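Local coordinates for uncharacterized conserved protein of COG5135 (Nostoc punctiforme, PDB 2I51) that binds flavin mononucleotide and probably acts as a flavin-dependent oxidoreductase of the pyridoxamine 5'-phosphate oxidase family, on a substrate not yet identified, at residues V32-R37 with I69-W74; T95-S98 with S102-D105; A112-L117 with L123-P128; W178-N183 with W188-I193. All blocks are in the same frame, centred on the assembly; numbering follows the deposited sequence. Where two conformers were deposited one is given.

Contact 1 (V32-R37 with I69-W74); sequences VQPNGR and IQQQPW. With EDO (1,2-ethanediol), chain S.
Pro34 and Gln71 make the closest direct approach between the loop 32-37 and the end of the helix that closes at Gln71. The amide end of the glutamine lies across the pyrrolidine ring, with Pro34 CG 3.5 Å from Gln71 NE2. This is van der Waals packing of an apolar ring against an amide whose NE2 is already hydrogen-bonded to Asp67, one helical turn back. Gln71 reaches the proline with CG anti to its carbonyl carbon (chi1 -59°) and the chain extended beyond. One residue further along, the backbone of Val32 faces Gln72 more loosely, Val32 O lying 4.5 Å from Gln72 CB. At the subunit interface, Val32 and Gln72 both pack on Gly36 of the second subunit.

The polar link is a water. It accepts from Val32 N at 2.9 Å and donates to Gln72 O, also at 2.9 Å, and to Trp74 O at 2.7 Å. It thus spans the last residue of strand 26-32, the first of strand 74-81 and Gln72 just past the helix.

Hydrogen bonds within each segment fix its shape. Trp74 N donates to Gln72 OE1 at 3.1 Å from above the carbonyl plane. In the loop, Asn35 OD1 accepts from Arg37 N at 3.0 Å, an Asx turn.

Gln33 to Gly36 form a type I beta turn with a G1 bulge at Gly36, whose positive phi (95°) calls for glycine; Gly36 N bonds Gln33 O, and Gln33 N bonds Arg37 O, closing the hairpin of strands 26-32 and 38-44.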
# COMPACT_ATOMS: atom_id res chain seq x y z
N VAL A 32 -4.07 5.08 9.83
CA VAL A 32 -3.44 6.27 10.40
C VAL A 32 -3.06 5.95 11.84
O VAL A 32 -3.85 5.32 12.61
CB VAL A 32 -4.34 7.54 10.30
CG1 VAL A 32 -3.59 8.82 10.76
CG2 VAL A 32 -4.75 7.79 8.89
N GLN A 33 -1.85 6.35 12.23
CA GLN A 33 -1.38 6.16 13.59
C GLN A 33 -1.96 7.25 14.51
O GLN A 33 -2.39 8.29 14.04
CB GLN A 33 0.15 6.19 13.62
CG GLN A 33 0.77 5.14 12.72
CD GLN A 33 2.27 5.28 12.60
OE1 GLN A 33 3.02 5.14 13.59
NE2 GLN A 33 2.73 5.61 11.41
N PRO A 34 -1.98 6.98 15.82
CA PRO A 34 -2.37 8.02 16.78
C PRO A 34 -1.62 9.34 16.60
O PRO A 34 -2.18 10.42 16.87
CB PRO A 34 -2.05 7.38 18.14
CG PRO A 34 -2.16 5.90 17.89
CD PRO A 34 -1.76 5.67 16.46
N ASN A 35 -0.36 9.28 16.17
CA ASN A 35 0.41 10.50 15.96
C ASN A 35 0.09 11.23 14.63
O ASN A 35 0.69 12.26 14.32
CB ASN A 35 1.93 10.23 16.06
CG ASN A 35 2.45 9.35 14.94
OD1 ASN A 35 1.75 9.04 13.97
ND2 ASN A 35 3.71 8.92 15.08
N GLY A 36 -0.86 10.70 13.85
CA GLY A 36 -1.33 11.36 12.64
C GLY A 36 -0.63 10.89 11.36
O GLY A 36 -0.97 11.29 10.27
N ARG A 37 0.40 10.09 11.51
CA ARG A 37 1.16 9.63 10.34
C ARG A 37 0.52 8.35 9.76
O ARG A 37 -0.04 7.54 10.49
CB ARG A 37 2.60 9.32 10.72
CG ARG A 37 3.40 10.57 11.17
CD ARG A 37 4.78 10.16 11.64
NE ARG A 37 5.58 11.38 11.87
CZ ARG A 37 6.81 11.42 12.37
NH1 ARG A 37 7.46 10.32 12.73
NH2 ARG A 37 7.41 12.60 12.50
N ILE A 69 -6.03 0.57 14.57
CA ILE A 69 -7.40 0.36 14.10
C ILE A 69 -8.41 0.66 15.21
O ILE A 69 -9.46 1.26 14.98
CB ILE A 69 -7.54 -1.06 13.53
CG1 ILE A 69 -6.71 -1.15 12.25
CG2 ILE A 69 -8.99 -1.45 13.28
CD1 ILE A 69 -6.46 -2.55 11.74
N GLN A 70 -8.10 0.23 16.43
CA GLN A 70 -8.98 0.53 17.53
C GLN A 70 -9.18 2.02 17.74
O GLN A 70 -10.28 2.46 18.08
CB GLN A 70 -8.44 -0.12 18.81
CG GLN A 70 -8.43 -1.65 18.70
N GLN A 71 -8.13 2.81 17.53
CA GLN A 71 -8.23 4.26 17.68
C GLN A 71 -8.83 4.97 16.46
O GLN A 71 -9.49 5.99 16.62
CB GLN A 71 -6.89 4.89 18.07
CG GLN A 71 -6.34 4.34 19.37
CD GLN A 71 -5.21 5.18 19.96
OE1 GLN A 71 -5.28 6.41 19.99
NE2 GLN A 71 -4.17 4.51 20.46
N GLN A 72 -8.61 4.45 15.25
CA GLN A 72 -9.16 5.04 14.04
C GLN A 72 -9.47 3.91 13.08
O GLN A 72 -8.59 3.43 12.37
CB GLN A 72 -8.19 6.05 13.45
CG GLN A 72 -8.43 6.54 12.00
CD GLN A 72 -9.73 7.21 11.76
OE1 GLN A 72 -10.78 6.58 11.75
NE2 GLN A 72 -9.68 8.53 11.54
N PRO A 73 -10.71 3.45 13.09
CA PRO A 73 -11.05 2.30 12.27
C PRO A 73 -11.09 2.60 10.71
O PRO A 73 -11.26 1.74 9.91
CB PRO A 73 -12.35 1.78 12.94
CG PRO A 73 -12.96 2.95 13.61
CD PRO A 73 -11.83 3.90 13.95
N TRP A 74 -10.96 3.84 10.27
CA TRP A 74 -11.09 4.05 8.83
C TRP A 74 -9.78 3.69 8.10
O TRP A 74 -8.72 4.17 8.52
CB TRP A 74 -11.44 5.45 8.60
CG TRP A 74 -11.73 5.68 7.18
CD1 TRP A 74 -10.83 5.86 6.18
CD2 TRP A 74 -13.02 5.76 6.58
NE1 TRP A 74 -11.46 6.04 5.00
CE2 TRP A 74 -12.82 6.03 5.22
CE3 TRP A 74 -14.33 5.65 7.07
CZ2 TRP A 74 -13.88 6.19 4.33
CZ3 TRP A 74 -15.38 5.81 6.17
CH2 TRP A 74 -15.15 6.09 4.84
C1 EDO S . 5.78 2.77 12.36
O1 EDO S . 4.55 2.24 12.84
C2 EDO S . 5.59 3.27 10.93
O2 EDO S . 4.40 2.72 10.35
O HOH W 1 -6.71 4.09 10.28

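Contact 2 (T95-S98 with S102-D105); sequences TLIS and SHQD. With EDO (1,2-ethanediol), chain L; EDO (1,2-ethanediol), chain K; EDO (1,2-ethanediol), chain M.
Strand 95-97 and the loop that leads from it toward helix 107-116 come nearest at Ile97 and His103, whose CA atoms are 6.1 Å apart, with no hydrogen bond running between the two segments. The chain thus turns back at the end of a long strand of the antiparallel sheet, in the split beta-barrel of the pyridoxamine 5'-phosphate oxidase family, and His103 is laid against the strand it has just left.

The imidazole carries the contact. Thr95 CG2 sits over the centre of one ring face, 3.7 Å from the centroid and 11° off the normal, a CH-pi contact. The methyl is brought there because Thr95 CG2 is anti to its backbone N, while OG1 lies beside that N (chi1 -55°). Ile97 adds apolar packing at the root of the ring, its CG1 4.1 Å from His103 CB. Ile97 also touches Leu106, Gln107 and Arg110, so it packs between the sheet and helix 107-116 as well. Replacing the histidine with an alanine would probably strip the Thr95 methyl of its aromatic cover and leave a gap beside the strand.

A 1,2-ethanediol, probably from the crystallisation liquor, lies beside the ring and the strand, accepting a weak hydrogen bond from Leu96 N. His103 CD2 approaches the strand carbonyl Leu96 O to 3.2 Å.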
# COMPACT_ATOMS: atom_id res chain seq x y z
N THR A 95 -13.68 -3.31 11.09
CA THR A 95 -14.14 -3.96 12.32
C THR A 95 -13.08 -5.00 12.72
O THR A 95 -12.74 -5.85 11.92
CB THR A 95 -15.48 -4.67 12.10
OG1 THR A 95 -16.47 -3.78 11.57
CG2 THR A 95 -16.03 -5.26 13.41
N LEU A 96 -12.58 -4.93 13.93
CA LEU A 96 -11.57 -5.84 14.43
C LEU A 96 -12.25 -6.73 15.46
O LEU A 96 -12.74 -6.25 16.48
CB LEU A 96 -10.43 -5.06 15.07
CG LEU A 96 -9.16 -5.82 15.45
CD1 LEU A 96 -8.40 -6.42 14.26
CD2 LEU A 96 -8.22 -4.90 16.25
N ILE A 97 -12.35 -8.01 15.12
CA ILE A 97 -13.01 -9.00 15.97
C ILE A 97 -11.92 -9.87 16.58
O ILE A 97 -11.29 -10.70 15.91
CB ILE A 97 -14.04 -9.85 15.17
CG1 ILE A 97 -15.01 -8.96 14.39
CG2 ILE A 97 -14.87 -10.78 16.08
CD1 ILE A 97 -14.61 -8.75 13.02
N SER A 98 -11.72 -9.69 17.88
CA SER A 98 -10.68 -10.39 18.65
C SER A 98 -11.37 -11.31 19.63
O SER A 98 -12.53 -11.66 19.44
CB SER A 98 -9.81 -9.37 19.38
OG SER A 98 -10.58 -8.68 20.34
N SER A 102 -16.37 -7.01 22.30
CA SER A 102 -16.85 -5.88 21.50
C SER A 102 -17.77 -6.25 20.34
O SER A 102 -18.55 -5.44 19.89
CB SER A 102 -15.64 -5.10 20.95
OG SER A 102 -14.89 -4.54 22.02
N HIS A 103 -17.64 -7.46 19.81
CA HIS A 103 -18.36 -7.84 18.60
C HIS A 103 -18.85 -9.27 18.70
O HIS A 103 -18.55 -10.10 17.84
CB HIS A 103 -17.45 -7.69 17.41
CG HIS A 103 -17.02 -6.27 17.18
ND1 HIS A 103 -17.90 -5.29 16.79
CD2 HIS A 103 -15.81 -5.68 17.33
CE1 HIS A 103 -17.23 -4.15 16.65
NE2 HIS A 103 -15.97 -4.36 16.98
N GLN A 104 -19.67 -9.53 19.71
CA GLN A 104 -20.11 -10.91 20.00
C GLN A 104 -20.88 -11.51 18.86
O GLN A 104 -20.75 -12.72 18.58
CB GLN A 104 -20.93 -10.97 21.28
CG GLN A 104 -20.09 -11.00 22.51
CD GLN A 104 -18.99 -12.07 22.44
OE1 GLN A 104 -17.82 -11.73 22.26
NE2 GLN A 104 -19.36 -13.39 22.49
N ASP A 105 -21.67 -10.69 18.18
CA ASP A 105 -22.41 -11.13 17.02
C ASP A 105 -21.56 -11.64 15.86
O ASP A 105 -22.06 -12.36 15.02
CB ASP A 105 -23.36 -10.04 16.49
CG ASP A 105 -22.63 -8.73 16.13
OD1 ASP A 105 -21.68 -8.32 16.84
OD2 ASP A 105 -23.06 -8.07 15.15
C1 EDO L . -12.85 -1.54 15.17
O1 EDO L . -13.84 -0.51 15.23
C2 EDO L . -13.42 -2.76 15.87
O2 EDO L . -14.54 -3.30 15.24
C1 EDO K . -21.68 -7.07 20.81
O1 EDO K . -20.57 -7.50 21.61
C2 EDO K . -21.59 -5.59 20.44
O2 EDO K . -21.30 -5.47 19.04
C1 EDO M . -15.11 -13.91 22.76
O1 EDO M . -15.59 -12.73 23.43
C2 EDO M . -15.78 -15.14 23.35
O2 EDO M . -17.17 -15.19 23.01

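Contact 3 (A112-L117 with L123-P128); sequences AMWQEL and LQFGWP. With EDO (1,2-ethanediol), chain E; EDO (1,2-ethanediol), chain I.
An aromatic cluster joins helix 107-116 to the segment that follows the short helix 119-123, and its link between these two segments is an offset edge-to-face pair of Trp114 and Phe125. The backbones stay well apart, the CA atoms of Trp114 and Phe125 being 10.7 Å from each other, so the rings bridge the distance.

The six-membered ring of Trp114 presents its edge toward the face of Phe125, with centroids 6.0 Å apart and planes at 66°. The closest atoms are Trp114 CZ3 and Phe125 CD2, 4.0 Å apart, and CD2 lies at the indole edge, near its plane. Trp114 extends toward its partner because CG stands opposite the backbone N (chi1 178°). The rotation of the indole is also held at its polar end, NE1 donating to Asp147 O.

Phe155, from strand 155-169, meets both rings edge-to-face, completing the cluster and tying it to the sheet. Nearby, Trp127 and Gln124 pack against the second subunit, which places the loop at the dimer contact.

At the exposed Gln115 and Glu116, a 1,2-ethanediol probably taken from the crystallisation liquor spans the two side chains. Its O2 donates to Gln115 OE1 and its O1 to Glu116 OE2, the latter at 2.6 Å, while Glu116 OE1 is paired with Arg56 in a salt bridge. Another ethanediol lies over one face of Phe125, its O1 3.6 Å above the ring plane.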
# COMPACT_ATOMS: atom_id res chain seq x y z
N ALA A 112 -15.21 -19.29 12.18
CA ALA A 112 -15.18 -19.87 10.86
C ALA A 112 -13.88 -19.54 10.15
O ALA A 112 -13.29 -20.40 9.51
CB ALA A 112 -16.39 -19.36 10.02
N MSE A 113 -13.45 -18.28 10.21
CA MSE A 113 -12.20 -17.92 9.56
C MSE A 113 -11.03 -18.74 10.11
O MSE A 113 -10.19 -19.26 9.36
CB MSE A 113 -11.95 -16.44 9.71
CG MSE A 113 -10.66 -15.87 9.16
SE MSE A 113 -10.74 -15.49 7.25
CE MSE A 113 -10.16 -17.14 6.73
N TRP A 114 -10.93 -18.80 11.43
CA TRP A 114 -9.88 -19.59 12.08
C TRP A 114 -9.85 -21.01 11.55
O TRP A 114 -8.79 -21.57 11.25
CB TRP A 114 -10.15 -19.63 13.61
CG TRP A 114 -9.17 -20.45 14.37
CD1 TRP A 114 -9.39 -21.69 14.92
CD2 TRP A 114 -7.83 -20.10 14.70
NE1 TRP A 114 -8.28 -22.11 15.60
CE2 TRP A 114 -7.30 -21.16 15.47
CE3 TRP A 114 -7.02 -19.02 14.41
CZ2 TRP A 114 -6.03 -21.14 15.97
CZ3 TRP A 114 -5.73 -19.01 14.93
CH2 TRP A 114 -5.26 -20.07 15.68
N GLN A 115 -11.02 -21.63 11.49
CA GLN A 115 -11.14 -23.01 11.07
C GLN A 115 -10.78 -23.23 9.59
O GLN A 115 -10.31 -24.33 9.24
CB GLN A 115 -12.54 -23.50 11.35
CG GLN A 115 -12.79 -23.62 12.86
CD GLN A 115 -14.15 -24.16 13.17
OE1 GLN A 115 -14.92 -24.45 12.24
NE2 GLN A 115 -14.52 -24.23 14.45
N GLU A 116 -10.99 -22.22 8.77
CA GLU A 116 -10.72 -22.29 7.35
C GLU A 116 -9.25 -22.13 7.01
O GLU A 116 -8.81 -22.43 5.87
CB GLU A 116 -11.56 -21.19 6.64
CG GLU A 116 -13.02 -21.53 6.64
CD GLU A 116 -14.02 -20.39 6.38
OE1 GLU A 116 -13.58 -19.27 6.06
OE2 GLU A 116 -15.26 -20.64 6.49
N LEU A 117 -8.47 -21.60 7.93
CA LEU A 117 -7.06 -21.45 7.71
C LEU A 117 -6.31 -22.76 7.54
O LEU A 117 -6.74 -23.82 7.99
CB LEU A 117 -6.42 -20.69 8.86
CG LEU A 117 -6.93 -19.27 9.11
CD1 LEU A 117 -6.18 -18.71 10.31
CD2 LEU A 117 -6.75 -18.36 7.90
N LEU A 123 -0.46 -21.62 12.96
CA LEU A 123 0.78 -21.77 13.74
C LEU A 123 1.44 -20.41 13.99
O LEU A 123 2.02 -20.17 15.05
CB LEU A 123 1.78 -22.71 13.02
CG LEU A 123 1.64 -24.24 13.15
CD1 LEU A 123 2.42 -24.97 12.07
CD2 LEU A 123 2.12 -24.73 14.51
N GLN A 124 1.36 -19.50 13.04
CA GLN A 124 2.02 -18.19 13.18
C GLN A 124 1.52 -17.39 14.35
O GLN A 124 2.23 -16.56 14.88
CB GLN A 124 1.88 -17.34 11.91
CG GLN A 124 2.53 -17.89 10.71
CD GLN A 124 2.73 -16.83 9.59
OE1 GLN A 124 2.46 -15.64 9.77
NE2 GLN A 124 3.22 -17.29 8.45
N PHE A 125 0.28 -17.64 14.79
CA PHE A 125 -0.24 -16.93 15.95
C PHE A 125 0.45 -17.39 17.25
O PHE A 125 0.34 -16.70 18.27
CB PHE A 125 -1.77 -17.05 16.00
CG PHE A 125 -2.42 -16.28 14.89
CD1 PHE A 125 -2.71 -14.93 15.04
CD2 PHE A 125 -2.60 -16.85 13.63
CE1 PHE A 125 -3.21 -14.20 14.02
CE2 PHE A 125 -3.09 -16.11 12.58
CZ PHE A 125 -3.40 -14.76 12.78
N GLY A 126 1.23 -18.48 17.18
CA GLY A 126 2.03 -18.92 18.31
C GLY A 126 3.46 -18.45 18.30
O GLY A 126 4.25 -18.81 19.19
N TRP A 127 3.82 -17.64 17.33
CA TRP A 127 5.18 -17.08 17.23
C TRP A 127 5.43 -16.00 18.29
O TRP A 127 4.51 -15.48 18.91
CB TRP A 127 5.39 -16.48 15.84
CG TRP A 127 5.57 -17.48 14.74
CD1 TRP A 127 5.53 -18.84 14.84
CD2 TRP A 127 5.81 -17.18 13.37
NE1 TRP A 127 5.72 -19.40 13.59
CE2 TRP A 127 5.89 -18.40 12.68
CE3 TRP A 127 5.95 -15.98 12.67
CZ2 TRP A 127 6.14 -18.46 11.33
CZ3 TRP A 127 6.15 -16.05 11.32
CH2 TRP A 127 6.27 -17.28 10.66
N PRO A 128 6.71 -15.73 18.59
CA PRO A 128 6.98 -14.71 19.59
C PRO A 128 6.51 -13.33 19.21
O PRO A 128 6.19 -13.09 18.05
CB PRO A 128 8.51 -14.76 19.75
CG PRO A 128 9.02 -15.53 18.64
CD PRO A 128 7.92 -16.38 18.08
C1 EDO E . -15.29 -22.95 8.52
O1 EDO E . -15.92 -23.09 7.24
C2 EDO E . -16.02 -23.80 9.54
O2 EDO E . -15.27 -25.00 9.69
C1 EDO I . -0.33 -12.96 11.60
O1 EDO I . 0.01 -14.34 11.75
C2 EDO I . -1.43 -12.83 10.54
O2 EDO I . -1.41 -13.91 9.58

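Contact 4 (W178-N183 with W188-I193); sequences WLYHRN and WSSEAI
Trp188 and Trp178 each lay one ring face against the neighbouring strand, at either end of the pairing. Over the centre of the Trp188 six-membered ring stands Arg182 CB, a CH-pi contact 3.6 Å from the centroid and 8° off the normal, and Arg182 CD runs on to 3.7 Å from Trp188 NE1. Tyr180 O lies at the indole edge by CZ3; at the pyrrole end a water accepts from Trp188 NE1 at 3.0 Å and also from Arg182 NH1. The Trp178 ring has Ala192 CB over one face, a CH-pi contact of 3.8 Å to the six-membered centroid. Between them, Tyr180 CD2 packs on Ser190 CB at 3.5 Å.

A bend at chi3 (71°) turns the guanidinium of Arg182 off the end of the indole, toward the shared water and a salt bridge from NH2 to Asp161. Putting an alanine in place of Trp188 would probably bare the aliphatic part of Arg182 and leave the bridging water without its indole donor.

Leu179-Glu191 and His181-Ser189, on the other face, are antiparallel hydrogen-bonded pairs, Leu179 N to Glu191 O at 2.9 Å being nearly straight (174°); the tryptophan and tyrosine pairs are non-hydrogen-bonded.

Trp7 meets Tyr180 and Trp188 edge-to-face, while Ala192 makes backbone hydrogen bonds to the second subunit. This is a regular antiparallel beta hairpin, the last two strands of the chain's own sheet.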
# COMPACT_ATOMS: atom_id res chain seq x y z
N TRP A 178 -13.32 4.58 -12.69
CA TRP A 178 -14.67 4.65 -12.17
C TRP A 178 -14.63 4.82 -10.68
O TRP A 178 -13.85 4.16 -10.01
CB TRP A 178 -15.44 3.37 -12.50
CG TRP A 178 -15.92 3.32 -13.87
CD1 TRP A 178 -15.24 2.86 -14.96
CD2 TRP A 178 -17.21 3.72 -14.33
NE1 TRP A 178 -16.03 2.99 -16.09
CE2 TRP A 178 -17.24 3.51 -15.72
CE3 TRP A 178 -18.34 4.24 -13.70
CZ2 TRP A 178 -18.38 3.79 -16.49
CZ3 TRP A 178 -19.47 4.53 -14.47
CH2 TRP A 178 -19.48 4.31 -15.85
N LEU A 179 -15.49 5.70 -10.17
CA LEU A 179 -15.64 5.94 -8.76
C LEU A 179 -17.01 5.46 -8.34
O LEU A 179 -18.01 5.78 -8.97
CB LEU A 179 -15.52 7.43 -8.48
CG LEU A 179 -15.46 7.94 -7.06
CD1 LEU A 179 -14.26 7.38 -6.26
CD2 LEU A 179 -15.44 9.50 -7.16
N TYR A 180 -17.05 4.74 -7.24
CA TYR A 180 -18.29 4.23 -6.66
C TYR A 180 -18.38 4.80 -5.25
O TYR A 180 -17.40 4.78 -4.50
CB TYR A 180 -18.23 2.71 -6.58
CG TYR A 180 -18.06 1.95 -7.86
CD1 TYR A 180 -16.81 1.75 -8.41
CD2 TYR A 180 -19.18 1.43 -8.52
CE1 TYR A 180 -16.64 1.06 -9.56
CE2 TYR A 180 -19.03 0.71 -9.69
CZ TYR A 180 -17.76 0.53 -10.20
OH TYR A 180 -17.59 -0.16 -11.40
N HIS A 181 -19.56 5.26 -4.85
CA HIS A 181 -19.76 5.79 -3.50
C HIS A 181 -21.08 5.28 -2.90
O HIS A 181 -22.07 5.20 -3.58
CB HIS A 181 -19.72 7.32 -3.54
CG HIS A 181 -19.90 7.95 -2.20
ND1 HIS A 181 -18.89 8.04 -1.27
CD2 HIS A 181 -21.00 8.49 -1.63
CE1 HIS A 181 -19.37 8.61 -0.17
NE2 HIS A 181 -20.64 8.91 -0.37
N ARG A 182 -21.05 4.95 -1.62
CA ARG A 182 -22.22 4.48 -0.88
C ARG A 182 -22.72 5.62 0.00
O ARG A 182 -21.93 6.21 0.74
CB ARG A 182 -21.86 3.28 -0.01
CG ARG A 182 -23.09 2.56 0.45
CD ARG A 182 -22.79 1.40 1.26
NE ARG A 182 -22.28 1.78 2.58
CZ ARG A 182 -21.74 0.90 3.41
NH1 ARG A 182 -21.62 -0.36 3.04
NH2 ARG A 182 -21.31 1.29 4.60
N ASN A 183 -24.01 5.94 -0.11
CA ASN A 183 -24.55 7.05 0.68
C ASN A 183 -25.05 6.56 2.03
O ASN A 183 -24.87 5.39 2.40
CB ASN A 183 -25.62 7.82 -0.14
CG ASN A 183 -26.89 7.03 -0.41
OD1 ASN A 183 -27.16 6.01 0.20
ND2 ASN A 183 -27.69 7.52 -1.36
N TRP A 188 -25.55 2.58 -3.59
CA TRP A 188 -24.34 2.88 -4.36
C TRP A 188 -24.63 3.71 -5.60
O TRP A 188 -25.66 3.53 -6.27
CB TRP A 188 -23.65 1.58 -4.78
CG TRP A 188 -22.97 0.89 -3.68
CD1 TRP A 188 -23.49 -0.10 -2.87
CD2 TRP A 188 -21.63 1.11 -3.21
NE1 TRP A 188 -22.55 -0.48 -1.94
CE2 TRP A 188 -21.40 0.25 -2.13
CE3 TRP A 188 -20.60 1.97 -3.62
CZ2 TRP A 188 -20.19 0.22 -1.45
CZ3 TRP A 188 -19.39 1.95 -2.94
CH2 TRP A 188 -19.20 1.09 -1.87
N SER A 189 -23.73 4.64 -5.89
CA SER A 189 -23.72 5.39 -7.15
C SER A 189 -22.37 5.19 -7.80
O SER A 189 -21.41 4.79 -7.13
CB SER A 189 -23.97 6.88 -6.88
OG SER A 189 -22.95 7.44 -6.08
N SER A 190 -22.31 5.34 -9.11
CA SER A 190 -21.04 5.27 -9.82
C SER A 190 -20.90 6.32 -10.88
O SER A 190 -21.90 6.84 -11.39
CB SER A 190 -20.83 3.92 -10.41
OG SER A 190 -21.72 3.66 -11.44
N GLU A 191 -19.66 6.65 -11.22
CA GLU A 191 -19.40 7.64 -12.24
C GLU A 191 -18.04 7.44 -12.87
O GLU A 191 -17.06 7.13 -12.17
CB GLU A 191 -19.49 9.07 -11.72
CG GLU A 191 -18.53 9.51 -10.66
CD GLU A 191 -18.44 11.05 -10.55
OE1 GLU A 191 -18.84 11.75 -11.50
OE2 GLU A 191 -17.94 11.53 -9.50
N ALA A 192 -17.98 7.57 -14.17
CA ALA A 192 -16.72 7.54 -14.88
C ALA A 192 -16.03 8.90 -14.67
O ALA A 192 -16.63 9.98 -14.87
CB ALA A 192 -16.96 7.25 -16.37
N ILE A 193 -14.73 8.83 -14.34
CA ILE A 193 -13.95 10.03 -14.05
C ILE A 193 -12.65 10.01 -14.83
O ILE A 193 -12.23 8.98 -15.37
CB ILE A 193 -13.66 10.21 -12.55
CG1 ILE A 193 -13.00 8.96 -11.93
CG2 ILE A 193 -14.98 10.49 -11.77
CD1 ILE A 193 -12.34 9.14 -10.55
O HOH W 2 -22.14 -2.13 0.48

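Overall arrangement
The four contacts follow one another in series along the chain. Contacts 1 and 2, with centres about 18 Å apart, touch directly: Gln70 CG of the helix 64-71 packs on Leu96 CD2 of the strand 86-97 at 4.1 Å. Contact 2 passes into contact 3 through helix 107-116, the centres lying about 17 Å apart. Contact 4 is remote, about 36 Å from contact 3 between centres and on the opposite side of the chain's centre, but it reaches the same antiparallel sheet as contact 2, strand 155-169 pairing with both strands 86-97 and 176-182. Contacts 1, 3 and 4 all touch the second subunit, consistent with a dimer like those of relatives that bind FMN between subunits.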